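Local coordinates for protein serine--tRNA ligase, cytoplasmic (Candida albicans, PDB 3QO8) that catalyses the attachment of serine to tRNA(Ser), activating the amino acid with ATP to seryl-adenylate before transferring it to the acceptor end, at residues 43-48 with 88-93; 345-350 with 375-380; 181-186 with 433-438. One frame throughout, in Å; residues are numbered along the deposited sequence.

Contact 1 of 3, residues 43-48 with 88-93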
loop_
_atom_site.group_PDB
_atom_site.type_symbol
_atom_site.label_atom_id
_atom_site.label_comp_id
_atom_site.label_asym_id
_atom_site.label_seq_id
_atom_site.Cartn_x
_atom_site.Cartn_y
_atom_site.Cartn_z
ATOM N N VAL A 43 -13.737 -19.678 -38.590
ATOM C CA VAL A 43 -13.416 -20.968 -39.195
ATOM C C VAL A 43 -13.374 -20.868 -40.712
ATOM O O VAL A 43 -12.481 -21.430 -41.348
ATOM C CB VAL A 43 -14.424 -22.066 -38.790
ATOM C CG1 VAL A 43 -14.210 -23.318 -39.628
ATOM C CG2 VAL A 43 -14.294 -22.382 -37.314
ATOM N N LYS A 44 -14.343 -20.157 -41.287
ATOM C CA LYS A 44 -14.379 -19.935 -42.731
ATOM C C LYS A 44 -13.088 -19.287 -43.213
ATOM O O LYS A 44 -12.477 -19.725 -44.195
ATOM C CB LYS A 44 -15.589 -19.074 -43.115
ATOM C CG LYS A 44 -16.905 -19.849 -43.137
ATOM C CD LYS A 44 -18.121 -18.936 -42.972
ATOM C CE LYS A 44 -18.157 -17.832 -44.019
ATOM N NZ LYS A 44 -18.364 -18.356 -45.399
ATOM N N LEU A 45 -12.669 -18.242 -42.509
ATOM C CA LEU A 45 -11.426 -17.561 -42.852
ATOM C C LEU A 45 -10.213 -18.488 -42.750
ATOM O O LEU A 45 -9.320 -18.446 -43.599
ATOM C CB LEU A 45 -11.247 -16.316 -41.979
ATOM C CG LEU A 45 -12.216 -15.183 -42.337
ATOM C CD1 LEU A 45 -12.229 -14.101 -41.278
ATOM C CD2 LEU A 45 -11.860 -14.602 -43.700
ATOM N N ARG A 46 -10.185 -19.324 -41.715
ATOM C CA ARG A 46 -9.092 -20.279 -41.521
ATOM C C ARG A 46 -9.010 -21.270 -42.690
ATOM O O ARG A 46 -7.919 -21.568 -43.197
ATOM C CB ARG A 46 -9.252 -21.022 -40.189
ATOM C CG ARG A 46 -8.083 -21.930 -39.818
ATOM C CD ARG A 46 -8.409 -22.803 -38.603
ATOM N NE ARG A 46 -9.376 -23.854 -38.920
ATOM C CZ ARG A 46 -9.894 -24.699 -38.031
ATOM N NH1 ARG A 46 -9.544 -24.624 -36.752
ATOM N NH2 ARG A 46 -10.764 -25.621 -38.422
ATOM N N PHE A 47 -10.164 -21.777 -43.125
ATOM C CA PHE A 47 -10.200 -22.663 -44.284
ATOM C C PHE A 47 -9.700 -21.940 -45.528
ATOM O O PHE A 47 -8.909 -22.488 -46.294
ATOM C CB PHE A 47 -11.612 -23.204 -44.539
ATOM C CG PHE A 47 -12.044 -24.251 -43.560
ATOM C CD1 PHE A 47 -11.206 -24.647 -42.530
ATOM C CD2 PHE A 47 -13.289 -24.851 -43.675
ATOM C CE1 PHE A 47 -11.608 -25.615 -41.623
ATOM C CE2 PHE A 47 -13.694 -25.821 -42.777
ATOM C CZ PHE A 47 -12.857 -26.204 -41.750
ATOM N N ASP A 48 -10.173 -20.712 -45.727
ATOM C CA ASP A 48 -9.785 -19.923 -46.892
ATOM C C ASP A 48 -8.275 -19.647 -46.884
ATOM O O ASP A 48 -7.605 -19.748 -47.910
ATOM C CB ASP A 48 -10.588 -18.620 -46.950
ATOM C CG ASP A 48 -10.617 -18.012 -48.345
ATOM O OD1 ASP A 48 -10.095 -18.648 -49.288
ATOM O OD2 ASP A 48 -11.173 -16.905 -48.502
ATOM N N LYS A 88 -3.185 -11.739 -47.901
ATOM C CA LYS A 88 -2.973 -10.605 -47.010
ATOM C C LYS A 88 -4.284 -10.151 -46.375
ATOM O O LYS A 88 -4.362 -9.934 -45.163
ATOM C CB LYS A 88 -2.326 -9.436 -47.750
ATOM C CG LYS A 88 -0.877 -9.678 -48.111
ATOM C CD LYS A 88 -0.252 -8.458 -48.766
ATOM C CE LYS A 88 1.126 -8.797 -49.313
ATOM N NZ LYS A 88 1.775 -7.611 -49.957
ATOM N N GLU A 89 -5.311 -10.005 -47.198
ATOM C CA GLU A 89 -6.604 -9.557 -46.710
ATOM C C GLU A 89 -7.205 -10.560 -45.726
ATOM O O GLU A 89 -7.674 -10.187 -44.652
ATOM C CB GLU A 89 -7.554 -9.309 -47.879
ATOM C CG GLU A 89 -8.815 -8.570 -47.484
ATOM C CD GLU A 89 -8.509 -7.306 -46.705
ATOM O OE1 GLU A 89 -7.449 -6.692 -46.960
ATOM O OE2 GLU A 89 -9.319 -6.934 -45.829
ATOM N N ILE A 90 -7.191 -11.834 -46.103
ATOM C CA ILE A 90 -7.711 -12.899 -45.249
ATOM C C ILE A 90 -6.990 -12.916 -43.904
ATOM O O ILE A 90 -7.621 -13.050 -42.859
ATOM C CB ILE A 90 -7.578 -14.274 -45.931
ATOM C CG1 ILE A 90 -8.446 -14.327 -47.188
ATOM C CG2 ILE A 90 -7.962 -15.394 -44.981
ATOM C CD1 ILE A 90 -8.186 -15.538 -48.056
ATOM N N ILE A 91 -5.667 -12.762 -43.932
ATOM C CA ILE A 91 -4.870 -12.756 -42.707
ATOM C C ILE A 91 -5.333 -11.649 -41.762
ATOM O O ILE A 91 -5.415 -11.839 -40.543
ATOM C CB ILE A 91 -3.368 -12.605 -43.017
ATOM C CG1 ILE A 91 -2.812 -13.929 -43.536
ATOM C CG2 ILE A 91 -2.601 -12.161 -41.778
ATOM C CD1 ILE A 91 -1.437 -13.815 -44.132
ATOM N N GLU A 92 -5.655 -10.501 -42.343
ATOM C CA GLU A 92 -6.104 -9.351 -41.577
ATOM C C GLU A 92 -7.497 -9.580 -40.986
ATOM O O GLU A 92 -7.745 -9.270 -39.821
ATOM C CB GLU A 92 -6.103 -8.116 -42.471
ATOM C CG GLU A 92 -6.343 -6.812 -41.747
ATOM C CD GLU A 92 -6.104 -5.615 -42.646
ATOM O OE1 GLU A 92 -5.688 -5.822 -43.807
ATOM O OE2 GLU A 92 -6.332 -4.472 -42.195
ATOM N N LYS A 93 -8.403 -10.124 -41.795
ATOM C CA LYS A 93 -9.751 -10.430 -41.328
ATOM C C LYS A 93 -9.739 -11.497 -40.238
ATOM O O LYS A 93 -10.472 -11.404 -39.256
ATOM C CB LYS A 93 -10.629 -10.900 -42.481
ATOM C CG LYS A 93 -10.909 -9.845 -43.529
ATOM C CD LYS A 93 -11.734 -10.431 -44.662
ATOM C CE LYS A 93 -11.949 -9.417 -45.773
ATOM N NZ LYS A 93 -12.634 -10.025 -46.946
#
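Leu-45 and Ile-90 mark the meeting of two antiparallel helical segments: their CA atoms lie 6.4 Å apart, and the short axes approach to 9.6 Å with 151° between their N-to-C directions. The pairing is that of a two-helix antiparallel coiled-coil arm, and the contact itself is made by side chains, mostly apolar. Leu-45 and Ile-90 run past each other in opposite senses. The gamma methyl CG2 of Ile-90 settles beside the backbone, 3.6 Å from Leu-45 O. Of the leucine branches, Leu-45 CD1 lies 3.8 Å from Lys-93 CB, while Leu-45 CD2 sits between Lys-93 CB and Ile-90 CG2, 4.2 Å from the latter. Only the root of that lysine takes part; its extended chain leads away from the partner helix. One turn on, Asp-48 crosses Ile-90 at about a right angle. With CG anti to the backbone N (chi1 -159°), the aspartate swings its carboxylate over the end of the isoleucine, and OD2 comes within 3.3 Å of Ile-90 CD1. This is van der Waals contact between a carboxylate and the apolar end of the isoleucine, without a hydrogen bond. The pair belongs to the N-terminal tRNA-binding extension; the centre of the contact lies about 38 Å from the centre of the chain, and no other protein chain of the assembly touches either segment. Ile-90, on helix 74-107, also touches Leu-49 and His-52, so it packs against successive turns of helix 30-65.

Contact 2 of 3, residues 345-350 with 375-380; sequences NNAAAK and DYQSRN
Tyr-376 and Ala-347 bury the most surface here, and their CA atoms, 5.8 Å apart, are the nearest pair between the two segments. The tyrosine ring stands against the type I turn of Asn-345 to Ala-348. Its CG is anti to the backbone N (chi1 -167°), which directs the ring to the turn: Asn-346 O sits over the ring centre, 3.7 Å above the plane, and Ala-347 CA approaches CD2 obliquely at 3.5 Å. The methyl CB of Ala-347 adds a contact to the same CD2 at 3.8 Å and also rests against the amide end of Gln-377, with NE2 4.0 Å away. At the far end of the ring, Asn-346 CB lies 3.6 Å from Tyr-376 OH; the hydroxyl finds its polar partner elsewhere, in the backbone O of Val-108.

The turn is braced from within by an Asx motif, Asn-345 OD1 accepting from Ala-348 N at 3.0 Å with a C=O...donor angle of 170°.

Gln-377 links this packing to the active site, because its NE2 is hydrogen-bonded to OE2 of Glu-248, a serine-binding residue by similarity. The chemistry thus divides: carbon packing and a carbonyl over a ring join the segments, while the hydroxyl of Tyr-376 and the amide of Gln-377 bond to residues outside them. The arrangement is consistent with Gln-377 acting as a second-shell residue that orients Glu-248: its side chain comes no nearer than about 8 Å to the bound seryl-adenylate analogue, so any influence on the ligand is indirect.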
loop_
_atom_site.group_PDB
_atom_site.type_symbol
_atom_site.label_atom_id
_atom_site.label_comp_id
_atom_site.label_asym_id
_atom_site.label_seq_id
_atom_site.Cartn_x
_atom_site.Cartn_y
_atom_site.Cartn_z
ATOM N N ASN A 345 -20.018 -12.368 -9.232
ATOM C CA ASN A 345 -19.108 -11.791 -10.223
ATOM C C ASN A 345 -18.821 -12.822 -11.317
ATOM O O ASN A 345 -19.120 -14.002 -11.133
ATOM C CB ASN A 345 -17.816 -11.255 -9.570
ATOM C CG ASN A 345 -16.854 -12.360 -9.132
ATOM O OD1 ASN A 345 -16.870 -13.465 -9.658
ATOM N ND2 ASN A 345 -15.987 -12.042 -8.176
ATOM N N ASN A 346 -18.243 -12.384 -12.440
ATOM C CA ASN A 346 -18.038 -13.252 -13.597
ATOM C C ASN A 346 -17.288 -14.544 -13.289
ATOM O O ASN A 346 -17.578 -15.584 -13.865
ATOM C CB ASN A 346 -17.271 -12.520 -14.712
ATOM C CG ASN A 346 -18.061 -11.394 -15.336
ATOM O OD1 ASN A 346 -19.255 -11.244 -15.095
ATOM N ND2 ASN A 346 -17.388 -10.585 -16.147
ATOM N N ALA A 347 -16.298 -14.479 -12.405
ATOM C CA ALA A 347 -15.440 -15.639 -12.192
ATOM C C ALA A 347 -16.107 -16.735 -11.361
ATOM O O ALA A 347 -15.787 -17.910 -11.512
ATOM C CB ALA A 347 -14.078 -15.215 -11.572
ATOM N N ALA A 348 -17.046 -16.355 -10.493
ATOM C CA ALA A 348 -17.598 -17.290 -9.521
ATOM C C ALA A 348 -18.686 -18.178 -10.113
ATOM O O ALA A 348 -19.648 -17.677 -10.693
ATOM C CB ALA A 348 -18.145 -16.530 -8.309
ATOM N N ALA A 349 -18.526 -19.494 -9.966
ATOM C CA ALA A 349 -19.589 -20.435 -10.295
ATOM C C ALA A 349 -20.516 -20.608 -9.089
ATOM O O ALA A 349 -21.680 -20.951 -9.248
ATOM C CB ALA A 349 -19.017 -21.787 -10.722
ATOM N N LYS A 350 -19.987 -20.356 -7.893
ATOM C CA LYS A 350 -20.756 -20.464 -6.651
ATOM C C LYS A 350 -20.078 -19.614 -5.595
ATOM O O LYS A 350 -18.844 -19.596 -5.523
ATOM C CB LYS A 350 -20.791 -21.919 -6.179
ATOM C CG LYS A 350 -21.636 -22.168 -4.927
ATOM C CD LYS A 350 -21.594 -23.633 -4.526
ATOM C CE LYS A 350 -22.468 -23.909 -3.302
ATOM N NZ LYS A 350 -23.936 -23.718 -3.550
ATOM N N ASP A 375 -12.328 -23.164 -13.433
ATOM C CA ASP A 375 -11.151 -22.864 -14.262
ATOM C C ASP A 375 -11.283 -21.593 -15.092
ATOM O O ASP A 375 -10.624 -21.453 -16.116
ATOM C CB ASP A 375 -10.823 -24.036 -15.193
ATOM C CG ASP A 375 -12.004 -24.430 -16.077
ATOM O OD1 ASP A 375 -12.921 -23.603 -16.262
ATOM O OD2 ASP A 375 -12.007 -25.567 -16.594
ATOM N N TYR A 376 -12.135 -20.673 -14.656
ATOM C CA TYR A 376 -12.388 -19.437 -15.394
ATOM C C TYR A 376 -11.124 -18.575 -15.436
ATOM O O TYR A 376 -10.761 -18.034 -16.480
ATOM C CB TYR A 376 -13.519 -18.672 -14.705
ATOM C CG TYR A 376 -14.135 -17.521 -15.478
ATOM C CD1 TYR A 376 -15.138 -17.748 -16.414
ATOM C CD2 TYR A 376 -13.737 -16.207 -15.246
ATOM C CE1 TYR A 376 -15.723 -16.704 -17.105
ATOM C CE2 TYR A 376 -14.314 -15.152 -15.932
ATOM C CZ TYR A 376 -15.308 -15.409 -16.861
ATOM O OH TYR A 376 -15.906 -14.375 -17.539
ATOM N N GLN A 377 -10.451 -18.449 -14.296
ATOM C CA GLN A 377 -9.245 -17.627 -14.223
ATOM C C GLN A 377 -8.020 -18.395 -14.710
ATOM O O GLN A 377 -7.174 -17.850 -15.420
ATOM C CB GLN A 377 -9.024 -17.122 -12.797
ATOM C CG GLN A 377 -10.157 -16.236 -12.291
ATOM C CD GLN A 377 -10.260 -16.255 -10.778
ATOM O OE1 GLN A 377 -10.230 -17.320 -10.156
ATOM N NE2 GLN A 377 -10.354 -15.076 -10.177
ATOM N N SER A 378 -7.938 -19.665 -14.338
ATOM C CA SER A 378 -6.790 -20.477 -14.698
ATOM C C SER A 378 -6.678 -20.691 -16.206
ATOM O O SER A 378 -5.578 -20.808 -16.724
ATOM C CB SER A 378 -6.832 -21.809 -13.961
ATOM O OG SER A 378 -8.068 -22.445 -14.169
ATOM N N ARG A 379 -7.809 -20.743 -16.914
ATOM C CA ARG A 379 -7.762 -20.793 -18.376
ATOM C C ARG A 379 -7.090 -19.527 -18.895
ATOM O O ARG A 379 -6.232 -19.577 -19.766
ATOM C CB ARG A 379 -9.172 -20.952 -18.984
ATOM C CG ARG A 379 -9.188 -20.970 -20.518
ATOM C CD ARG A 379 -10.578 -21.366 -21.090
ATOM N NE ARG A 379 -10.903 -22.760 -20.794
ATOM C CZ ARG A 379 -11.659 -23.153 -19.776
ATOM N NH1 ARG A 379 -12.205 -22.260 -18.953
ATOM N NH2 ARG A 379 -11.880 -24.443 -19.580
ATOM N N ASN A 380 -7.469 -18.383 -18.341
ATOM C CA ASN A 380 -6.902 -17.118 -18.799
ATOM C C ASN A 380 -5.415 -16.994 -18.450
ATOM O O ASN A 380 -4.621 -16.476 -19.233
ATOM C CB ASN A 380 -7.698 -15.941 -18.234
ATOM C CG ASN A 380 -7.584 -14.699 -19.089
ATOM O OD1 ASN A 380 -7.189 -14.767 -20.251
ATOM N ND2 ASN A 380 -7.934 -13.554 -18.520
#

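Contact 3 of 3, residues 181-186 with 433-438; sequences RNYGVF and KYIPGE
Phe-186 O and Tyr-434 O are joined by one water that donates to both, each at 2.7 Å, bridging the start of helix 183-200 to the residue just before a type II turn, Ile-435 to Glu-438. A second water links the other flank: it lies 2.7 Å from Tyr-183 OH, near the plane of that ring, and donates to Pro-436 O. Between these bridges the contact is apolar. Ile-435 offers CG2, placed anti to its backbone N, to two aromatic residues at once: it meets the edge of Tyr-183 at CE2, 4.0 Å away, and also touches CB of Phe-186. Tyr-183 and Ile-435 cross at about a right angle. Gly-437 takes a positive phi of 88°, which suits glycine at this place in the turn.

Pro-206 of the second subunit packs on Phe-186 and its Tyr-254 is hydrogen-bonded to Arg-181, in the strand before the helix, so the C-terminal loop is fastened beside the dimer interface. The phenylalanine ring carries Pro-436 on one face in a CH-pi contact: Pro-436 CD lies 3.8 Å from the ring centroid, 12° off the normal, while Pro-436 CG comes to 3.7 Å from Phe-186 CE1.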
loop_
_atom_site.group_PDB
_atom_site.type_symbol
_atom_site.label_atom_id
_atom_site.label_comp_id
_atom_site.label_asym_id
_atom_site.label_seq_id
_atom_site.Cartn_x
_atom_site.Cartn_y
_atom_site.Cartn_z
ATOM N N ARG A 181 -4.496 3.699 16.084
ATOM C CA ARG A 181 -3.695 4.178 17.220
ATOM C C ARG A 181 -3.688 3.165 18.353
ATOM O O ARG A 181 -4.706 2.512 18.601
ATOM C CB ARG A 181 -4.308 5.457 17.816
ATOM C CG ARG A 181 -4.155 6.719 17.027
ATOM C CD ARG A 181 -4.938 7.854 17.708
ATOM N NE ARG A 181 -4.630 7.943 19.137
ATOM C CZ ARG A 181 -3.690 8.722 19.671
ATOM N NH1 ARG A 181 -2.936 9.513 18.905
ATOM N NH2 ARG A 181 -3.509 8.714 20.982
ATOM N N ASN A 182 -2.564 3.058 19.061
ATOM C CA ASN A 182 -2.530 2.247 20.273
ATOM C C ASN A 182 -3.077 0.850 20.008
ATOM O O ASN A 182 -2.595 0.136 19.128
ATOM C CB ASN A 182 -3.375 2.907 21.373
ATOM C CG ASN A 182 -2.801 4.226 21.844
ATOM O OD1 ASN A 182 -1.621 4.307 22.160
ATOM N ND2 ASN A 182 -3.642 5.273 21.905
ATOM N N TYR A 183 -4.095 0.460 20.768
ATOM C CA TYR A 183 -4.627 -0.892 20.638
ATOM C C TYR A 183 -5.337 -1.146 19.311
ATOM O O TYR A 183 -5.584 -2.298 18.949
ATOM C CB TYR A 183 -5.517 -1.265 21.833
ATOM C CG TYR A 183 -4.719 -1.508 23.089
ATOM C CD1 TYR A 183 -4.725 -0.587 24.131
ATOM C CD2 TYR A 183 -3.933 -2.644 23.221
ATOM C CE1 TYR A 183 -3.977 -0.806 25.282
ATOM C CE2 TYR A 183 -3.176 -2.866 24.358
ATOM C CZ TYR A 183 -3.208 -1.948 25.384
ATOM O OH TYR A 183 -2.465 -2.173 26.515
ATOM N N GLY A 184 -5.683 -0.076 18.602
ATOM C CA GLY A 184 -6.175 -0.209 17.246
ATOM C C GLY A 184 -5.122 -0.877 16.381
ATOM O O GLY A 184 -5.434 -1.780 15.608
ATOM N N VAL A 185 -3.871 -0.435 16.517
ATOM C CA VAL A 185 -2.759 -1.033 15.777
ATOM C C VAL A 185 -2.538 -2.460 16.256
ATOM O O VAL A 185 -2.404 -3.364 15.443
ATOM C CB VAL A 185 -1.441 -0.242 15.950
ATOM C CG1 VAL A 185 -0.294 -0.919 15.143
ATOM C CG2 VAL A 185 -1.611 1.237 15.527
ATOM N N PHE A 186 -2.506 -2.661 17.575
ATOM C CA PHE A 186 -2.215 -3.988 18.135
ATOM C C PHE A 186 -3.278 -5.032 17.756
ATOM O O PHE A 186 -2.960 -6.192 17.477
ATOM C CB PHE A 186 -2.069 -3.923 19.656
ATOM C CG PHE A 186 -0.785 -3.274 20.127
ATOM C CD1 PHE A 186 0.398 -3.452 19.435
ATOM C CD2 PHE A 186 -0.772 -2.490 21.275
ATOM C CE1 PHE A 186 1.585 -2.871 19.880
ATOM C CE2 PHE A 186 0.416 -1.898 21.728
ATOM C CZ PHE A 186 1.585 -2.086 21.027
ATOM N N LYS A 433 -2.376 -13.381 23.079
ATOM C CA LYS A 433 -0.961 -13.709 23.016
ATOM C C LYS A 433 -0.256 -12.890 21.939
ATOM O O LYS A 433 0.969 -12.824 21.926
ATOM C CB LYS A 433 -0.747 -15.209 22.783
ATOM C CG LYS A 433 -1.069 -15.674 21.367
ATOM C CD LYS A 433 -0.819 -17.163 21.189
ATOM C CE LYS A 433 0.239 -17.430 20.124
ATOM N NZ LYS A 433 1.597 -16.917 20.494
ATOM N N TYR A 434 -1.028 -12.259 21.052
ATOM C CA TYR A 434 -0.448 -11.488 19.946
ATOM C C TYR A 434 -0.292 -10.008 20.288
ATOM O O TYR A 434 0.181 -9.221 19.475
ATOM C CB TYR A 434 -1.278 -11.648 18.659
ATOM C CG TYR A 434 -1.316 -13.065 18.139
ATOM C CD1 TYR A 434 -0.296 -13.548 17.319
ATOM C CD2 TYR A 434 -2.342 -13.926 18.483
ATOM C CE1 TYR A 434 -0.311 -14.852 16.846
ATOM C CE2 TYR A 434 -2.369 -15.239 18.015
ATOM C CZ TYR A 434 -1.350 -15.688 17.196
ATOM O OH TYR A 434 -1.366 -16.973 16.723
ATOM N N ILE A 435 -0.688 -9.644 21.501
ATOM C CA ILE A 435 -0.693 -8.253 21.928
ATOM C C ILE A 435 0.253 -8.084 23.116
ATOM O O ILE A 435 0.197 -8.859 24.073
ATOM C CB ILE A 435 -2.116 -7.819 22.321
ATOM C CG1 ILE A 435 -3.048 -7.909 21.098
ATOM C CG2 ILE A 435 -2.114 -6.411 22.938
ATOM C CD1 ILE A 435 -4.548 -7.705 21.461
ATOM N N PRO A 436 1.134 -7.079 23.054
ATOM C CA PRO A 436 2.074 -6.844 24.160
ATOM C C PRO A 436 1.331 -6.692 25.488
ATOM O O PRO A 436 0.376 -5.928 25.583
ATOM C CB PRO A 436 2.744 -5.522 23.774
ATOM C CG PRO A 436 2.635 -5.471 22.272
ATOM C CD PRO A 436 1.293 -6.098 21.966
ATOM N N GLY A 437 1.773 -7.421 26.504
ATOM C CA GLY A 437 1.121 -7.393 27.795
ATOM C C GLY A 437 0.000 -8.408 27.906
ATOM O O GLY A 437 -0.542 -8.622 28.989
ATOM N N GLU A 438 -0.342 -9.039 26.788
ATOM C CA GLU A 438 -1.466 -9.970 26.744
ATOM C C GLU A 438 -2.629 -9.473 27.611
ATOM O O GLU A 438 -3.089 -10.172 28.509
ATOM C CB GLU A 438 -1.025 -11.366 27.192
ATOM C CG GLU A 438 0.188 -11.887 26.429
ATOM C CD GLU A 438 0.543 -13.323 26.776
ATOM O OE1 GLU A 438 -0.170 -13.936 27.596
ATOM O OE2 GLU A 438 1.537 -13.836 26.222
HETATM O O HOH W 1 -0.926 -4.229 27.319
HETATM O O HOH W 2 -0.483 -6.880 18.297
#

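How the contacts relate
From the N terminus, the chain first closes contact 1, folding helix 74-107 back on helix 30-65 within the N-terminal extension, before either of the others opens. Contact 3 opens next, at the start of helix 183-200, and closes 247 residues later in the loop before strand 441-443. Contact 2 is nested in that span, joining the loop before strand 350-358 to helix 376-381 across a segment rich in strand. Contacts 1 and 3 lie on opposite sides of the chain's centre, with their own centres 66 Å apart. Contact 2 lies nearer the middle, its centre 31 Å from that of contact 1 and 39 Å from that of contact 3.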